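Local atomic coordinates of Yop proteins translocation protein H (Yersinia pestis, PDB entry 1Z21), a protein that may regulate assembly of the type III secretion injectisome, possibly by controlling secretion or polymerisation of the needle subunit YscF, and is involved in pathogenesis. Residues 12-15 with 16-19; 49-52 with 53-57. All coordinates share one frame; numbering follows the deposited sequence.

Interaction 1 of 2, residues 12-15 with 16-19; sequences VLWQ and QYYA
W14 and Y18 both carry their CG anti to the carbonyl carbon (chi1 -82° in W14), whereas Y17 has CG anti to the backbone N (chi1 173°), and these choices gather three aromatic rings on one flank of a single helix. The six-membered ring of W14 and the ring of Y18, one turn apart, are nearly parallel (20°) but offset, with little of one over the other; their closest approach is W14 CE3 to Y18 CE2 at 3.5 Å. Y17 runs alongside W14 with its ring turned almost at right angles, its CD2 meeting the edge of the indole at CZ3, 3.8 Å away. Large flat residues suit this flank because they reach beyond the helix to its neighbours. The backbone beneath is regular, with Y18 N bonded to W14 O at 3.0 Å. Away from the cluster, exposed Q15 and Q16 suit solvent: a water donates to Q15 OE1 and accepts from Q16 NE2, both at 2.9 Å. Within helix 6-19, the cluster, with L13 beside it, faces two neighbours. L13, W14 and Y17 touch helix 25-43; W14 bonds through NE1 to D67 OD1 and meets I76 and R72 (cation-pi) of helix 71-82, where Y18 meets R72 and K71 (cation-pi).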
ATOM      1  N   VAL A  12      -7.409  -9.892 -11.589  1.00 18.82           N
ATOM      2  CA  VAL A  12      -7.177  -9.526 -12.995  1.00 18.12           C
ATOM      3  C   VAL A  12      -6.166  -8.375 -13.095  1.00 17.49           C
ATOM      4  O   VAL A  12      -5.302  -8.363 -13.977  1.00 17.73           O
ATOM      5  CB  VAL A  12      -8.479  -9.147 -13.741  1.00 17.97           C
ATOM      6  CG1 VAL A  12      -8.173  -8.711 -15.186  1.00 18.18           C
ATOM      7  CG2 VAL A  12      -9.461 -10.321 -13.729  1.00 18.60           C
ATOM      8  N   LEU A  13      -6.262  -7.416 -12.180  1.00 16.92           N
ATOM      9  CA  LEU A  13      -5.322  -6.306 -12.132  1.00 16.16           C
ATOM     10  C   LEU A  13      -3.904  -6.814 -11.896  1.00 16.03           C
ATOM     11  O   LEU A  13      -2.970  -6.399 -12.572  1.00 15.17           O
ATOM     12  CB  LEU A  13      -5.709  -5.301 -11.041  1.00 16.28           C
ATOM     13  CG  LEU A  13      -6.808  -4.308 -11.401  1.00 16.86           C
ATOM     14  CD1 LEU A  13      -7.442  -3.688 -10.165  1.00 17.21           C
ATOM     15  CD2 LEU A  13      -6.265  -3.228 -12.306  1.00 17.49           C
ATOM     16  N   TRP A  14      -3.738  -7.708 -10.926  1.00 16.92           N
ATOM     17  CA  TRP A  14      -2.408  -8.209 -10.605  1.00 16.86           C
ATOM     18  C   TRP A  14      -1.857  -9.011 -11.783  1.00 17.53           C
ATOM     19  O   TRP A  14      -0.664  -8.942 -12.063  1.00 17.75           O
ATOM     20  CB  TRP A  14      -2.410  -9.032  -9.319  1.00 16.83           C
ATOM     21  CG  TRP A  14      -2.358  -8.199  -8.062  1.00 15.42           C
ATOM     22  CD1 TRP A  14      -3.317  -8.121  -7.087  1.00 14.04           C
ATOM     23  CD2 TRP A  14      -1.291  -7.342  -7.635  1.00 14.86           C
ATOM     24  NE1 TRP A  14      -2.911  -7.269  -6.090  1.00 13.81           N
ATOM     25  CE2 TRP A  14      -1.676  -6.769  -6.404  1.00 13.13           C
ATOM     26  CE3 TRP A  14      -0.048  -6.984  -8.178  1.00 14.70           C
ATOM     27  CZ2 TRP A  14      -0.862  -5.882  -5.699  1.00 14.19           C
ATOM     28  CZ3 TRP A  14       0.769  -6.090  -7.475  1.00 15.55           C
ATOM     29  CH2 TRP A  14       0.354  -5.549  -6.249  1.00 14.13           C
ATOM     30  N   GLN A  15      -2.730  -9.749 -12.466  1.00 18.07           N
ATOM     31  CA  GLN A  15      -2.350 -10.513 -13.655  1.00 18.87           C
ATOM     32  C   GLN A  15      -1.736  -9.601 -14.691  1.00 18.45           C
ATOM     33  O   GLN A  15      -0.663  -9.903 -15.222  1.00 18.56           O
ATOM     34  CB  GLN A  15      -3.555 -11.238 -14.268  1.00 19.34           C
ATOM     35  CG  GLN A  15      -3.989 -12.498 -13.529  1.00 21.55           C
ATOM     36  CD  GLN A  15      -5.375 -12.966 -13.949  1.00 24.25           C
ATOM     37  OE1 GLN A  15      -5.842 -12.638 -15.048  1.00 26.02           O
ATOM     38  NE2 GLN A  15      -6.046 -13.716 -13.073  1.00 27.29           N
ATOM     39  N   GLN A  16      -2.412  -8.492 -14.973  1.00 18.31           N
ATOM     40  CA  GLN A  16      -1.938  -7.544 -15.972  1.00 18.47           C
ATOM     41  C   GLN A  16      -0.690  -6.817 -15.501  1.00 18.58           C
ATOM     42  O   GLN A  16       0.199  -6.535 -16.302  1.00 18.97           O
ATOM     43  CB  GLN A  16      -3.022  -6.530 -16.366  1.00 18.89           C
ATOM     44  CG  GLN A  16      -4.105  -7.075 -17.281  1.00 20.27           C
ATOM     45  CD  GLN A  16      -3.567  -7.692 -18.564  1.00 20.90           C
ATOM     46  OE1 GLN A  16      -2.921  -7.006 -19.361  1.00 22.67           O
ATOM     47  NE2 GLN A  16      -3.826  -8.988 -18.757  1.00 24.46           N
ATOM     48  N   TYR A  17      -0.607  -6.521 -14.207  1.00 17.37           N
ATOM     49  CA  TYR A  17       0.575  -5.842 -13.697  1.00 17.66           C
ATOM     50  C   TYR A  17       1.824  -6.709 -13.882  1.00 18.18           C
ATOM     51  O   TYR A  17       2.810  -6.247 -14.440  1.00 18.33           O
ATOM     52  CB  TYR A  17       0.425  -5.464 -12.225  1.00 16.88           C
ATOM     53  CG  TYR A  17       1.698  -4.906 -11.656  1.00 15.95           C
ATOM     54  CD1 TYR A  17       2.135  -3.638 -12.007  1.00 15.82           C
ATOM     55  CD2 TYR A  17       2.492  -5.661 -10.792  1.00 16.27           C
ATOM     56  CE1 TYR A  17       3.331  -3.132 -11.503  1.00 16.71           C
ATOM     57  CE2 TYR A  17       3.682  -5.163 -10.298  1.00 16.75           C
ATOM     58  CZ  TYR A  17       4.090  -3.904 -10.659  1.00 18.24           C
ATOM     59  OH  TYR A  17       5.264  -3.409 -10.159  1.00 21.60           O
ATOM     60  N   TYR A  18       1.777  -7.954 -13.421  1.00 19.30           N
ATOM     61  CA  TYR A  18       2.970  -8.815 -13.405  1.00 20.52           C
ATOM     62  C   TYR A  18       3.377  -9.287 -14.798  1.00 21.10           C
ATOM     63  O   TYR A  18       4.558  -9.500 -15.058  1.00 21.45           O
ATOM     64  CB  TYR A  18       2.764 -10.030 -12.494  1.00 20.92           C
ATOM     65  CG  TYR A  18       2.933  -9.712 -11.020  1.00 22.63           C
ATOM     66  CD1 TYR A  18       4.083  -9.098 -10.546  1.00 24.22           C
ATOM     67  CD2 TYR A  18       1.927 -10.016 -10.105  1.00 25.14           C
ATOM     68  CE1 TYR A  18       4.232  -8.786  -9.196  1.00 25.43           C
ATOM     69  CE2 TYR A  18       2.068  -9.719  -8.757  1.00 25.61           C
ATOM     70  CZ  TYR A  18       3.214  -9.103  -8.305  1.00 26.00           C
ATOM     71  OH  TYR A  18       3.353  -8.814  -6.963  1.00 28.43           O
ATOM     72  N   ALA A  19       2.402  -9.447 -15.680  1.00 21.60           N
ATOM     73  CA  ALA A  19       2.677  -9.817 -17.067  1.00 22.00           C
ATOM     74  C   ALA A  19       3.423  -8.685 -17.767  1.00 22.16           C
ATOM     75  O   ALA A  19       4.393  -8.941 -18.508  1.00 23.00           O
ATOM     76  CB  ALA A  19       1.378 -10.113 -17.804  1.00 21.88           C
TER
HETATM   77  O   HOH W   1      -5.540 -10.840 -17.320  1.00 28.98           O

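Interaction 2 of 2, residues 49-52 with 53-57; sequences SVVP and AIDLP
V51 and D55 hold each other by two hydrogen bonds at the start of helix 52-66. The main-chain N of V51 donates to D55 OD2 at 3.0 Å, meeting the carboxylate from above its plane, and the N of D55 returns a nearly straight bond to V51 O at 2.8 Å (168° at the hydrogen). V51 O is gripped twice, since I54 N also donates to it at 3.0 Å, approaching from well out of the carbonyl plane. With CG set beside its own backbone N (chi1 -69°), the D55 side chain folds back toward the preceding loop and reaches the V51 amide. Aspartate suits this buried place because its short arm offers an acceptor to a main-chain N-H that precedes the helix; Y95 OH also bonds to OD2, and these two partners, together with the N-terminal end of the helix, would probably favour the ionised form.

This polar core is the tight part, and the flank toward helix 94-107 is packed as well: V50 and D55 touch L99, and L56 reaches I106. The outer side is looser: V51 CG1 lies alongside I54 CG1 at 3.8 Å, two exposed branched side chains pointing the same way. Between the two sides, the exposed ring of P52 rests its CB 4.1 Å from CD1 of buried L56. Proline suits the first turn at P52, where its missing N-H costs no bond and its ring fixes phi near the helical value. L56 N bonds to P52 O at 3.1 Å, but P57 N has no hydrogen to continue the series, and the helix kinks there.

Valine offers no side-chain acceptor for a classical N-cap; this is a helix N-terminus whose N-cap amide is instead bonded by the carboxylate four residues on, while the N-cap carbonyl takes first-turn amides.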
ATOM      1  N   SER A  49       4.947  12.657  15.325  1.00 27.37           N
ATOM      2  CA  SER A  49       5.822  11.491  15.219  1.00 25.94           C
ATOM      3  C   SER A  49       5.059  10.186  15.161  1.00 24.52           C
ATOM      4  O   SER A  49       4.091   9.977  15.894  1.00 24.33           O
ATOM      5  CB  SER A  49       6.789  11.445  16.405  1.00 26.14           C
ATOM      6  OG  SER A  49       7.472  12.675  16.535  1.00 26.46           O
ATOM      7  N   VAL A  50       5.526   9.294  14.298  1.00 22.84           N
ATOM      8  CA  VAL A  50       4.958   7.969  14.180  1.00 21.94           C
ATOM      9  C   VAL A  50       5.216   7.162  15.441  1.00 21.11           C
ATOM     10  O   VAL A  50       6.157   7.429  16.186  1.00 20.99           O
ATOM     11  CB  VAL A  50       5.490   7.205  12.953  1.00 21.60           C
ATOM     12  CG1 VAL A  50       5.167   7.976  11.669  1.00 21.87           C
ATOM     13  CG2 VAL A  50       6.995   6.912  13.077  1.00 22.38           C
ATOM     14  N   VAL A  51       4.353   6.181  15.669  1.00 19.91           N
ATOM     15  CA  VAL A  51       4.418   5.331  16.845  1.00 19.48           C
ATOM     16  C   VAL A  51       4.462   3.899  16.335  1.00 19.73           C
ATOM     17  O   VAL A  51       3.416   3.273  16.187  1.00 18.48           O
ATOM     18  CB  VAL A  51       3.175   5.501  17.738  1.00 19.21           C
ATOM     19  CG1 VAL A  51       3.351   4.744  19.048  1.00 18.89           C
ATOM     20  CG2 VAL A  51       2.881   6.960  17.993  1.00 19.40           C
ATOM     21  N   PRO A  52       5.653   3.388  16.033  1.00 20.25           N
ATOM     22  CA  PRO A  52       5.790   2.088  15.355  1.00 20.39           C
ATOM     23  C   PRO A  52       4.983   0.924  15.944  1.00 20.29           C
ATOM     24  O   PRO A  52       4.327   0.200  15.199  1.00 20.06           O
ATOM     25  CB  PRO A  52       7.284   1.802  15.465  1.00 20.98           C
ATOM     26  CG  PRO A  52       7.913   3.132  15.502  1.00 21.42           C
ATOM     27  CD  PRO A  52       6.966   4.019  16.263  1.00 20.66           C
ATOM     28  N   ALA A  53       5.020   0.738  17.255  1.00 19.88           N
ATOM     29  CA  ALA A  53       4.373  -0.417  17.872  1.00 19.89           C
ATOM     30  C   ALA A  53       2.856  -0.416  17.701  1.00 19.39           C
ATOM     31  O   ALA A  53       2.229  -1.468  17.755  1.00 20.03           O
ATOM     32  CB  ALA A  53       4.754  -0.523  19.362  1.00 20.65           C
ATOM     33  N   ILE A  54       2.286   0.767  17.485  1.00 18.48           N
ATOM     34  CA  ILE A  54       0.856   0.963  17.298  1.00 18.64           C
ATOM     35  C   ILE A  54       0.487   1.063  15.816  1.00 17.66           C
ATOM     36  O   ILE A  54      -0.435   0.396  15.352  1.00 17.70           O
ATOM     37  CB  ILE A  54       0.432   2.248  18.034  1.00 18.89           C
ATOM     38  CG1 ILE A  54       0.701   2.114  19.537  1.00 20.86           C
ATOM     39  CG2 ILE A  54      -1.014   2.598  17.746  1.00 19.70           C
ATOM     40  CD1 ILE A  54      -0.122   1.083  20.235  1.00 22.55           C
ATOM     41  N   ASP A  55       1.233   1.880  15.084  1.00 16.76           N
ATOM     42  CA  ASP A  55       0.887   2.251  13.721  1.00 16.31           C
ATOM     43  C   ASP A  55       1.215   1.172  12.695  1.00 16.51           C
ATOM     44  O   ASP A  55       0.514   1.037  11.699  1.00 16.72           O
ATOM     45  CB  ASP A  55       1.606   3.535  13.312  1.00 15.96           C
ATOM     46  CG  ASP A  55       1.099   4.762  14.037  1.00 16.09           C
ATOM     47  OD1 ASP A  55      -0.038   4.748  14.548  1.00 16.43           O
ATOM     48  OD2 ASP A  55       1.789   5.799  14.111  1.00 16.79           O
ATOM     49  N   LEU A  56       2.298   0.438  12.899  1.00 16.97           N
ATOM     50  CA  LEU A  56       2.683  -0.574  11.921  1.00 16.95           C
ATOM     51  C   LEU A  56       1.695  -1.729  11.870  1.00 16.70           C
ATOM     52  O   LEU A  56       1.301  -2.117  10.784  1.00 15.96           O
ATOM     53  CB  LEU A  56       4.122  -1.045  12.120  1.00 17.51           C
ATOM     54  CG  LEU A  56       5.152   0.021  11.726  1.00 18.51           C
ATOM     55  CD1 LEU A  56       6.559  -0.391  12.122  1.00 20.16           C
ATOM     56  CD2 LEU A  56       5.093   0.330  10.227  1.00 20.29           C
ATOM     57  N   PRO A  57       1.283  -2.297  13.006  1.00 16.29           N
ATOM     58  CA  PRO A  57       0.196  -3.282  12.994  1.00 16.80           C
ATOM     59  C   PRO A  57      -1.074  -2.786  12.318  1.00 17.11           C
ATOM     60  O   PRO A  57      -1.700  -3.561  11.600  1.00 17.63           O
ATOM     61  CB  PRO A  57      -0.040  -3.552  14.478  1.00 16.77           C
ATOM     62  CG  PRO A  57       1.272  -3.343  15.082  1.00 16.28           C
ATOM     63  CD  PRO A  57       1.861  -2.153  14.358  1.00 16.58           C
TER

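Interactions 1 and 2 come in series along the chain, the first within helix 6-19 and the second where the loop after helix 25-43 turns into helix 52-66. Their centres lie 31 Å apart on opposite sides of the chain's centre, and their nearest atoms stay about 17 Å from each other, so they do not touch. Both belong to the five-helix core domain of YopR, which resembles one domain of the secretion regulator YopN. Residues 12-19 meet helices 25-43 and 71-82, whereas residues 49-57 meet helix 94-107. Together the two local contacts thus involve all five helices, joining different parts of one compact helical domain.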